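Local structure of glycoside hydrolase family 81 (Clostridium thermocellum, 6FOP) at residues Phe470-Ala479 / Asn490-Trp501; Asn570-Phe578 / Asn598-Cys606. The protein probably hydrolyses beta-1,3-glucans such as laminarin, a family 81 glucanase activity that serves the cellulosome of the bacterium. All coordinates share one frame; numbering follows the deposited sequence.

Contact 1 (Phe470-Ala479 / Asn490-Trp501). Unlike the reference sequence in segment 490-501: Ala-492 (reference Glu). With CA (calcium ion), chain B.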
loop_
_atom_site.group_PDB
_atom_site.type_symbol
_atom_site.label_atom_id
_atom_site.label_comp_id
_atom_site.label_asym_id
_atom_site.label_seq_id
_atom_site.Cartn_x
_atom_site.Cartn_y
_atom_site.Cartn_z
ATOM N N PHE A 470 0.423 -4.615 1.095
ATOM C CA PHE A 470 1.024 -3.786 0.066
ATOM C C PHE A 470 0.646 -4.299 -1.314
ATOM O O PHE A 470 0.734 -5.517 -1.542
ATOM C CB PHE A 470 2.529 -3.752 0.205
ATOM C CG PHE A 470 3.185 -2.702 -0.644
ATOM C CD1 PHE A 470 3.015 -1.342 -0.331
ATOM C CD2 PHE A 470 4.003 -3.031 -1.694
ATOM C CE1 PHE A 470 3.626 -0.359 -1.093
ATOM C CE2 PHE A 470 4.624 -2.045 -2.442
ATOM C CZ PHE A 470 4.430 -0.705 -2.137
ATOM N N ASP A 471 0.305 -3.402 -2.240
ATOM C CA ASP A 471 0.039 -3.729 -3.667
ATOM C C ASP A 471 1.290 -3.258 -4.432
ATOM O O ASP A 471 1.530 -2.055 -4.570
ATOM C CB ASP A 471 -1.190 -2.976 -4.124
ATOM C CG ASP A 471 -1.566 -3.226 -5.585
ATOM O OD1 ASP A 471 -0.639 -3.420 -6.403
ATOM O OD2 ASP A 471 -2.786 -3.103 -5.879
ATOM N N PRO A 472 2.101 -4.200 -4.914
ATOM C CA PRO A 472 3.359 -3.797 -5.558
ATOM C C PRO A 472 3.217 -2.909 -6.788
ATOM O O PRO A 472 4.149 -2.167 -7.133
ATOM C CB PRO A 472 4.033 -5.125 -5.910
ATOM C CG PRO A 472 3.356 -6.141 -5.084
ATOM C CD PRO A 472 1.977 -5.669 -4.823
ATOM N N TYR A 473 2.090 -3.027 -7.482
ATOM C CA TYR A 473 1.924 -2.316 -8.742
ATOM C C TYR A 473 1.280 -0.942 -8.553
ATOM O O TYR A 473 1.717 0.038 -9.160
ATOM C CB TYR A 473 1.242 -3.163 -9.840
ATOM C CG TYR A 473 1.709 -2.840 -11.238
ATOM C CD1 TYR A 473 1.054 -1.874 -12.005
ATOM C CD2 TYR A 473 2.754 -3.539 -11.806
ATOM C CE1 TYR A 473 1.475 -1.588 -13.279
ATOM C CE2 TYR A 473 3.175 -3.250 -13.099
ATOM C CZ TYR A 473 2.501 -2.300 -13.853
ATOM O OH TYR A 473 2.919 -2.009 -15.146
ATOM N N GLU A 474 0.250 -0.866 -7.720
ATOM C CA GLU A 474 -0.269 0.459 -7.369
ATOM C C GLU A 474 0.718 1.230 -6.492
ATOM O O GLU A 474 0.587 2.446 -6.380
ATOM C CB GLU A 474 -1.635 0.395 -6.682
ATOM C CG GLU A 474 -2.753 -0.040 -7.611
ATOM C CD GLU A 474 -4.095 0.604 -7.380
ATOM O OE1 GLU A 474 -4.226 1.657 -6.670
ATOM O OE2 GLU A 474 -5.066 0.081 -7.990
ATOM N N GLY A 475 1.644 0.520 -5.844
ATOM C CA GLY A 475 2.648 1.150 -4.996
ATOM C C GLY A 475 2.178 1.626 -3.647
ATOM O O GLY A 475 2.853 2.449 -3.033
ATOM N N HIS A 476 1.027 1.141 -3.188
ATOM C CA HIS A 476 0.520 1.518 -1.892
ATOM C C HIS A 476 -0.218 0.340 -1.292
ATOM O O HIS A 476 -0.444 -0.675 -1.985
ATOM C CB HIS A 476 -0.404 2.748 -1.973
ATOM C CG HIS A 476 -1.661 2.483 -2.730
ATOM N ND1 HIS A 476 -2.758 1.868 -2.157
ATOM C CD2 HIS A 476 -1.955 2.650 -4.042
ATOM C CE1 HIS A 476 -3.668 1.657 -3.098
ATOM N NE2 HIS A 476 -3.217 2.152 -4.233
ATOM N N SER A 477 -0.688 0.494 -0.073
ATOM C CA SER A 477 -1.397 -0.521 0.635
ATOM C C SER A 477 -2.905 -0.432 0.525
ATOM O O SER A 477 -3.463 0.605 0.102
ATOM C CB SER A 477 -0.926 -0.540 2.078
ATOM O OG SER A 477 0.463 -0.779 2.153
ATOM N N TRP A 478 -3.554 -1.524 0.923
ATOM C CA TRP A 478 -4.993 -1.638 0.902
ATOM C C TRP A 478 -5.508 -2.086 2.270
ATOM O O TRP A 478 -4.953 -3.002 2.909
ATOM C CB TRP A 478 -5.446 -2.656 -0.121
ATOM C CG TRP A 478 -5.251 -2.302 -1.567
ATOM C CD1 TRP A 478 -4.511 -3.011 -2.465
ATOM C CD2 TRP A 478 -5.870 -1.252 -2.316
ATOM N NE1 TRP A 478 -4.595 -2.461 -3.716
ATOM C CE2 TRP A 478 -5.427 -1.383 -3.658
ATOM C CE3 TRP A 478 -6.704 -0.179 -1.992
ATOM C CZ2 TRP A 478 -5.867 -0.555 -4.665
ATOM C CZ3 TRP A 478 -7.146 0.648 -3.002
ATOM C CH2 TRP A 478 -6.696 0.467 -4.328
ATOM N N ALA A 479 -6.581 -1.432 2.697
ATOM C CA ALA A 479 -7.155 -1.666 4.016
ATOM C C ALA A 479 -8.135 -2.815 4.097
ATOM O O ALA A 479 -8.153 -3.534 5.098
ATOM C CB ALA A 479 -7.802 -0.401 4.532
ATOM N N ASN A 490 -9.907 -0.034 -0.765
ATOM C CA ASN A 490 -9.695 1.336 -0.353
ATOM C C ASN A 490 -8.512 1.410 0.587
ATOM O O ASN A 490 -8.172 0.448 1.243
ATOM C CB ASN A 490 -10.923 1.939 0.341
ATOM C CG ASN A 490 -11.126 1.379 1.716
ATOM O OD1 ASN A 490 -10.517 1.884 2.697
ATOM N ND2 ASN A 490 -11.967 0.359 1.842
ATOM N N GLN A 491 -7.929 2.604 0.659
ATOM C CA GLN A 491 -7.078 2.956 1.793
ATOM C C GLN A 491 -7.337 4.441 2.109
ATOM O O GLN A 491 -7.272 5.287 1.209
ATOM C CB GLN A 491 -5.578 2.691 1.581
ATOM C CG GLN A 491 -4.737 3.132 2.788
ATOM C CD GLN A 491 -3.332 2.610 2.739
ATOM O OE1 GLN A 491 -3.035 1.564 3.347
ATOM N NE2 GLN A 491 -2.453 3.301 2.010
ATOM N N ALA A 492 -7.587 4.723 3.391
ATOM C CA ALA A 492 -7.707 6.115 3.884
ATOM C C ALA A 492 -6.321 6.565 4.391
ATOM O O ALA A 492 -5.617 7.287 3.691
ATOM C CB ALA A 492 -8.821 6.216 4.911
ATOM N N SER A 493 -5.891 6.053 5.544
ATOM C CA SER A 493 -4.644 6.508 6.139
ATOM C C SER A 493 -3.397 5.863 5.527
ATOM O O SER A 493 -2.929 4.793 5.970
ATOM C CB SER A 493 -4.635 6.269 7.643
ATOM O OG SER A 493 -3.396 6.778 8.193
ATOM N N SER A 494 -2.802 6.541 4.545
ATOM C CA SER A 494 -1.499 6.114 4.035
ATOM C C SER A 494 -0.399 6.231 5.100
ATOM O O SER A 494 0.574 5.494 5.082
ATOM C CB SER A 494 -1.089 6.884 2.772
ATOM O OG SER A 494 -0.885 8.261 3.041
ATOM N N SER A 495 -0.560 7.184 6.011
ATOM C CA SER A 495 0.436 7.385 7.057
ATOM C C SER A 495 0.463 6.232 8.049
ATOM O O SER A 495 1.542 5.892 8.553
ATOM C CB SER A 495 0.210 8.753 7.723
ATOM O OG SER A 495 -1.176 9.000 7.983
ATOM N N GLU A 496 -0.678 5.599 8.350
ATOM C CA GLU A 496 -0.612 4.381 9.172
ATOM C C GLU A 496 0.029 3.173 8.460
ATOM O O GLU A 496 0.636 2.324 9.109
ATOM C CB GLU A 496 -1.962 3.995 9.782
ATOM C CG GLU A 496 -2.310 4.845 10.985
ATOM C CD GLU A 496 -3.518 4.397 11.762
ATOM O OE1 GLU A 496 -4.377 3.702 11.177
ATOM O OE2 GLU A 496 -3.629 4.792 12.950
ATOM N N ALA A 497 -0.067 3.109 7.132
ATOM C CA ALA A 497 0.666 2.092 6.372
ATOM C C ALA A 497 2.173 2.385 6.496
ATOM O O ALA A 497 2.984 1.513 6.826
ATOM C CB ALA A 497 0.230 2.116 4.911
ATOM N N ILE A 498 2.543 3.641 6.283
ATOM C CA ILE A 498 3.947 4.054 6.347
ATOM C C ILE A 498 4.548 3.880 7.743
ATOM O O ILE A 498 5.734 3.556 7.866
ATOM C CB ILE A 498 4.103 5.481 5.774
ATOM C CG1 ILE A 498 3.940 5.443 4.239
ATOM C CG2 ILE A 498 5.410 6.145 6.192
ATOM C CD1 ILE A 498 3.585 6.790 3.629
ATOM N N ASN A 499 3.728 4.034 8.785
ATOM C CA ASN A 499 4.187 3.753 10.143
ATOM C C ASN A 499 4.662 2.313 10.267
ATOM O O ASN A 499 5.691 2.034 10.915
ATOM C CB ASN A 499 3.052 3.999 11.118
ATOM C CG ASN A 499 3.455 3.817 12.571
ATOM O OD1 ASN A 499 4.456 4.382 13.035
ATOM N ND2 ASN A 499 2.660 3.055 13.301
ATOM N N ALA A 500 3.918 1.366 9.679
ATOM C CA ALA A 500 4.372 -0.029 9.726
ATOM C C ALA A 500 5.690 -0.195 8.982
ATOM O O ALA A 500 6.598 -0.901 9.427
ATOM C CB ALA A 500 3.326 -0.955 9.150
ATOM N N TRP A 501 5.814 0.451 7.833
ATOM C CA TRP A 501 6.991 0.271 7.016
ATOM C C TRP A 501 8.238 0.852 7.646
ATOM O O TRP A 501 9.299 0.194 7.671
ATOM C CB TRP A 501 6.778 0.814 5.610
ATOM C CG TRP A 501 5.556 0.322 4.900
ATOM C CD1 TRP A 501 4.910 1.000 3.931
ATOM C CD2 TRP A 501 4.793 -0.901 5.106
ATOM N NE1 TRP A 501 3.845 0.274 3.462
ATOM C CE2 TRP A 501 3.730 -0.885 4.170
ATOM C CE3 TRP A 501 4.898 -1.992 5.972
ATOM C CZ2 TRP A 501 2.795 -1.919 4.079
ATOM C CZ3 TRP A 501 3.962 -3.029 5.873
ATOM C CH2 TRP A 501 2.932 -2.985 4.928
HETATM CA CA CA B . -0.664 -7.368 -1.361
HETATM O O HOH W 1 -1.327 -7.058 -3.683
HETATM O O HOH W 2 -2.239 -5.524 -1.340
HETATM O O HOH W 3 -2.292 -9.104 -1.317
HETATM O O HOH W 4 0.694 -9.011 -2.442
#
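With CG anti to the backbone N (chi1 178°) and the rest of its chain extended, Gln-491 lays its amide along the backbone of Ser-477, while Ser-477 turns OG back beside its own N (chi1 -59°) to reach Trp-501. The setting is a short, weakly bonded beta-hairpin, 470-477, closed by an Asx turn and a G1 beta bulge. It lies in the (alpha/alpha)6-barrel domain of family 81, where its outgoing arm, 476-479, is buried against strand 490-491 and the first turns of helix 494-511. Gln-491 OE1 lies 3.2 Å from Ser-477 CB, a packing contact; the strongest polar partner of the amide is His-417 of helix 416-433. Ser-477 OG meets the rim of the Trp-501 indole, 3.2 Å from CZ2 and in the ring plane; both Ser-477 OG and Trp-501 NE1 have Glu-527 as their main polar partner. One backbone bond joins the segments, Ala-479 N to Asn-490 O, at 2.9 Å and nearly straight (166°). Next to it the benzo end of Trp-478 closes on the strand, with CE3 3.4 Å from Asn-490 N.

That indole is fixed from inside the hairpin. Trp-478 NE1 donates in its ring plane to the anti lone pair of Asp-471 OD2 (2.9 Å), while Asp-471 OD1 takes the backbone N-H groups of Tyr-473 and Glu-474. His-476, whose CE1 lies over one indole face, toward its rim, is held at both nitrogens: NE2 donates to Glu-474 OE1 and ND1 to Ser-477 O, each at 2.7 Å. At the start of the hairpin Phe-470 O binds the calcium ion at 2.3 Å, together with the carbonyl oxygens of Leu-467 and Arg-468 and four waters.

Contact 2 (Asn570-Phe578 / Asn598-Cys606). With NI (nickel (II) ion), chain C.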
loop_
_atom_site.group_PDB
_atom_site.type_symbol
_atom_site.label_atom_id
_atom_site.label_comp_id
_atom_site.label_asym_id
_atom_site.label_seq_id
_atom_site.Cartn_x
_atom_site.Cartn_y
_atom_site.Cartn_z
ATOM N N ASN A 570 -12.900 18.942 8.692
ATOM C CA ASN A 570 -11.919 18.921 7.613
ATOM C C ASN A 570 -10.477 18.859 8.127
ATOM O O ASN A 570 -9.586 18.353 7.430
ATOM C CB ASN A 570 -12.157 20.070 6.621
ATOM C CG ASN A 570 -13.440 19.888 5.840
ATOM O OD1 ASN A 570 -14.501 20.481 6.142
ATOM N ND2 ASN A 570 -13.383 19.014 4.900
ATOM N N SER A 571 -10.256 19.303 9.364
ATOM C CA SER A 571 -8.972 19.051 10.018
ATOM C C SER A 571 -8.717 17.555 10.210
ATOM O O SER A 571 -7.604 17.071 9.935
ATOM C CB SER A 571 -8.862 19.806 11.324
ATOM O OG SER A 571 -7.621 19.530 11.930
ATOM N N GLU A 572 -9.725 16.832 10.701
ATOM C CA GLU A 572 -9.621 15.376 10.787
ATOM C C GLU A 572 -9.435 14.731 9.400
ATOM O O GLU A 572 -8.603 13.841 9.240
ATOM C CB GLU A 572 -10.828 14.771 11.510
ATOM C CG GLU A 572 -10.864 15.168 12.983
ATOM C CD GLU A 572 -12.178 14.832 13.631
ATOM O OE1 GLU A 572 -12.302 13.703 14.143
ATOM O OE2 GLU A 572 -13.091 15.701 13.612
ATOM N N LYS A 573 -10.167 15.216 8.392
ATOM C CA LYS A 573 -10.045 14.627 7.076
ATOM C C LYS A 573 -8.616 14.740 6.546
ATOM O O LYS A 573 -8.090 13.783 5.968
ATOM C CB LYS A 573 -11.029 15.252 6.089
ATOM C CG LYS A 573 -12.484 14.966 6.410
ATOM C CD LYS A 573 -13.426 15.511 5.354
ATOM C CE LYS A 573 -14.867 15.362 5.803
ATOM N NZ LYS A 573 -15.838 15.766 4.765
ATOM N N HIS A 574 -7.977 15.891 6.743
ATOM C CA HIS A 574 -6.576 16.083 6.348
ATOM C C HIS A 574 -5.611 15.285 7.256
ATOM O O HIS A 574 -4.663 14.654 6.769
ATOM C CB HIS A 574 -6.253 17.583 6.371
ATOM C CG HIS A 574 -6.717 18.303 5.147
ATOM N ND1 HIS A 574 -5.856 18.904 4.270
ATOM C CD2 HIS A 574 -7.948 18.449 4.620
ATOM C CE1 HIS A 574 -6.530 19.416 3.267
ATOM N NE2 HIS A 574 -7.802 19.161 3.461
ATOM N N GLY A 575 -5.888 15.293 8.566
ATOM C CA GLY A 575 -4.967 14.716 9.537
ATOM C C GLY A 575 -4.810 13.207 9.466
ATOM O O GLY A 575 -3.771 12.678 9.911
ATOM N N ILE A 576 -5.820 12.486 8.948
ATOM C CA ILE A 576 -5.682 11.035 8.875
ATOM C C ILE A 576 -4.578 10.593 7.932
ATOM O O ILE A 576 -4.217 9.428 7.972
ATOM C CB ILE A 576 -6.988 10.286 8.505
ATOM C CG1 ILE A 576 -7.507 10.658 7.093
ATOM C CG2 ILE A 576 -8.071 10.489 9.572
ATOM C CD1 ILE A 576 -8.101 9.481 6.357
ATOM N N ASN A 577 -4.075 11.472 7.057
ATOM C CA ASN A 577 -2.936 11.138 6.213
ATOM C C ASN A 577 -1.621 11.709 6.692
ATOM O O ASN A 577 -0.625 11.674 5.994
ATOM C CB ASN A 577 -3.242 11.435 4.732
ATOM C CG ASN A 577 -3.912 10.258 4.087
ATOM O OD1 ASN A 577 -3.255 9.246 3.823
ATOM N ND2 ASN A 577 -5.240 10.316 3.951
ATOM N N PHE A 578 -1.655 12.276 7.900
ATOM C CA PHE A 578 -0.428 12.671 8.583
ATOM C C PHE A 578 -0.099 11.724 9.729
ATOM O O PHE A 578 1.066 11.314 9.884
ATOM C CB PHE A 578 -0.525 14.104 9.144
ATOM C CG PHE A 578 -1.031 15.156 8.168
ATOM C CD1 PHE A 578 -0.885 15.044 6.798
ATOM C CD2 PHE A 578 -1.644 16.297 8.656
ATOM C CE1 PHE A 578 -1.383 16.017 5.953
ATOM C CE2 PHE A 578 -2.154 17.270 7.816
ATOM C CZ PHE A 578 -2.012 17.137 6.445
ATOM N N ASN A 598 -2.050 22.849 1.462
ATOM C CA ASN A 598 -2.884 21.818 2.093
ATOM C C ASN A 598 -3.511 22.362 3.380
ATOM O O ASN A 598 -4.729 22.250 3.608
ATOM C CB ASN A 598 -2.048 20.541 2.293
ATOM C CG ASN A 598 -2.796 19.453 3.014
ATOM O OD1 ASN A 598 -3.191 19.600 4.174
ATOM N ND2 ASN A 598 -2.954 18.299 2.347
ATOM N N TYR A 599 -2.677 22.955 4.233
ATOM C CA TYR A 599 -3.151 23.564 5.472
ATOM C C TYR A 599 -4.159 24.679 5.236
ATOM O O TYR A 599 -5.202 24.714 5.911
ATOM C CB TYR A 599 -1.947 24.037 6.281
ATOM C CG TYR A 599 -2.252 24.702 7.600
ATOM C CD1 TYR A 599 -2.347 23.956 8.780
ATOM C CD2 TYR A 599 -2.361 26.083 7.696
ATOM C CE1 TYR A 599 -2.592 24.590 9.992
ATOM C CE2 TYR A 599 -2.564 26.708 8.906
ATOM C CZ TYR A 599 -2.733 25.947 10.048
ATOM O OH TYR A 599 -2.935 26.583 11.263
ATOM N N GLU A 600 -3.885 25.544 4.253
ATOM C CA GLU A 600 -4.816 26.640 3.950
ATOM C C GLU A 600 -6.135 26.129 3.363
ATOM O O GLU A 600 -7.187 26.673 3.680
ATOM C CB GLU A 600 -4.165 27.700 3.065
ATOM C CG GLU A 600 -3.053 28.500 3.759
ATOM C CD GLU A 600 -3.516 29.378 4.931
ATOM O OE1 GLU A 600 -4.650 29.887 4.910
ATOM O OE2 GLU A 600 -2.733 29.553 5.898
ATOM N N GLU A 601 -6.078 25.049 2.563
ATOM C CA GLU A 601 -7.335 24.453 2.099
ATOM C C GLU A 601 -8.149 23.950 3.296
ATOM O O GLU A 601 -9.358 24.146 3.384
ATOM C CB GLU A 601 -7.081 23.273 1.160
ATOM C CG GLU A 601 -8.326 22.427 0.917
ATOM C CD GLU A 601 -8.160 21.257 -0.032
ATOM O OE1 GLU A 601 -7.853 21.495 -1.203
ATOM O OE2 GLU A 601 -8.351 20.098 0.403
ATOM N N MET A 602 -7.473 23.243 4.196
ATOM C CA MET A 602 -8.112 22.713 5.403
ATOM C C MET A 602 -8.812 23.825 6.211
ATOM O O MET A 602 -9.972 23.668 6.615
ATOM C CB MET A 602 -7.052 21.943 6.233
ATOM C CG MET A 602 -7.523 21.395 7.572
ATOM S SD MET A 602 -7.542 22.591 8.922
ATOM C CE MET A 602 -5.809 23.032 8.970
ATOM N N LEU A 603 -8.143 24.960 6.385
ATOM C CA LEU A 603 -8.739 26.092 7.099
ATOM C C LEU A 603 -9.990 26.617 6.388
ATOM O O LEU A 603 -11.026 26.877 7.032
ATOM C CB LEU A 603 -7.728 27.225 7.259
ATOM C CG LEU A 603 -6.517 26.996 8.156
ATOM C CD1 LEU A 603 -5.721 28.285 8.218
ATOM C CD2 LEU A 603 -6.946 26.557 9.550
ATOM N N ARG A 604 -9.873 26.800 5.068
ATOM C CA ARG A 604 -11.009 27.276 4.284
ATOM C C ARG A 604 -12.212 26.345 4.420
ATOM O O ARG A 604 -13.345 26.769 4.579
ATOM C CB ARG A 604 -10.634 27.420 2.816
ATOM C CG ARG A 604 -9.762 28.609 2.493
ATOM C CD ARG A 604 -9.807 28.906 0.999
ATOM N NE ARG A 604 -9.329 27.771 0.205
ATOM C CZ ARG A 604 -8.047 27.470 -0.027
ATOM N NH1 ARG A 604 -7.062 28.208 0.475
ATOM N NH2 ARG A 604 -7.746 26.419 -0.775
ATOM N N GLU A 605 -11.935 25.046 4.355
ATOM C CA GLU A 605 -12.985 24.043 4.455
ATOM C C GLU A 605 -13.607 23.985 5.842
ATOM O O GLU A 605 -14.796 23.706 5.974
ATOM C CB GLU A 605 -12.455 22.676 4.018
ATOM C CG GLU A 605 -12.076 22.666 2.547
ATOM C CD GLU A 605 -11.234 21.489 2.107
ATOM O OE1 GLU A 605 -10.501 20.856 2.917
ATOM O OE2 GLU A 605 -11.218 21.240 0.886
ATOM N N CYS A 606 -12.798 24.215 6.885
ATOM C CA CYS A 606 -13.330 24.288 8.242
ATOM C C CYS A 606 -14.085 25.595 8.521
ATOM O O CYS A 606 -14.862 25.657 9.461
ATOM C CB CYS A 606 -12.215 24.134 9.292
ATOM S SG CYS A 606 -11.456 22.509 9.331
HETATM NI NI NI C . -9.291 19.571 2.087
HETATM O O HOH W 5 -4.016 16.152 4.130
#
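A four-residue nickel site joins two nearly antiparallel helix segments, 570-575 and 598-606, whose axes approach to 9.0 Å at an angle of 151°. His-574 is the knob of the pair: its ring enters a hole formed by Asn-598, Glu-601, Met-602 and Glu-605, and its NE2 binds the metal at 2.1 Å. The two carboxylates stand one helical turn apart. Glu-601 swings CG across from its backbone N (chi1 166°) and runs out straight, giving OE2 at 2.0 Å from nickel; Glu-605 brings OE1 to 1.9 Å, with its carboxylate turned 67° from the imidazole plane. His-562 supplies the fourth protein ligand.

The second shell fixes the rotation of the histidine. Its ND1 donates to Asn-598 OD1 at 2.8 Å, in the ring plane but above the carbonyl plane of the amide, which leaves NE2 to face the metal; the bound cation would probably polarise this N-H further. Met-602 CB sits over the centre of one imidazole face, 3.7 Å from the centroid, as a CH-pi contact. From Asn-598 ND2 a water bridges to His-574 O, the same carbonyl that lies over a face of Phe-578. Outside the pair, His-549 and the backbone N of Asn-550 bind the remaining carboxylate oxygens, Glu-605 OE2 and Glu-601 OE1. Farther along, Cys-606 SG packs 3.4 Å from Ser-571 N. With Asn-598 as this protein's own second-shell feature, the two histidines and two glutamates on one ion make a familiar transition-metal coordination set.

The centre of contact 1 lies about 3 Å from the centre of the chain and that of contact 2 about 22 Å from it; the two are 20 Å apart, yet the contacts meet directly. The turn that starts the helix of contact 1 receives residues 576-577: Ser-493 OG is 2.8 Å from Ile-576 O, and Ser-494 OG 2.7 Å from Asn-577 OD1, both probable hydrogen bonds. Ser-493 OG also caps the helix through Glu-496 N. Each contact carries its own metal ion; calcium and nickel are 28.5 Å apart. Just before the serines stands engineered Ala-492, glutamate in the reference sequence. A pentanediol, probably from the crystallisation liquor, lies about 6 Å from the Asn-490 side chain.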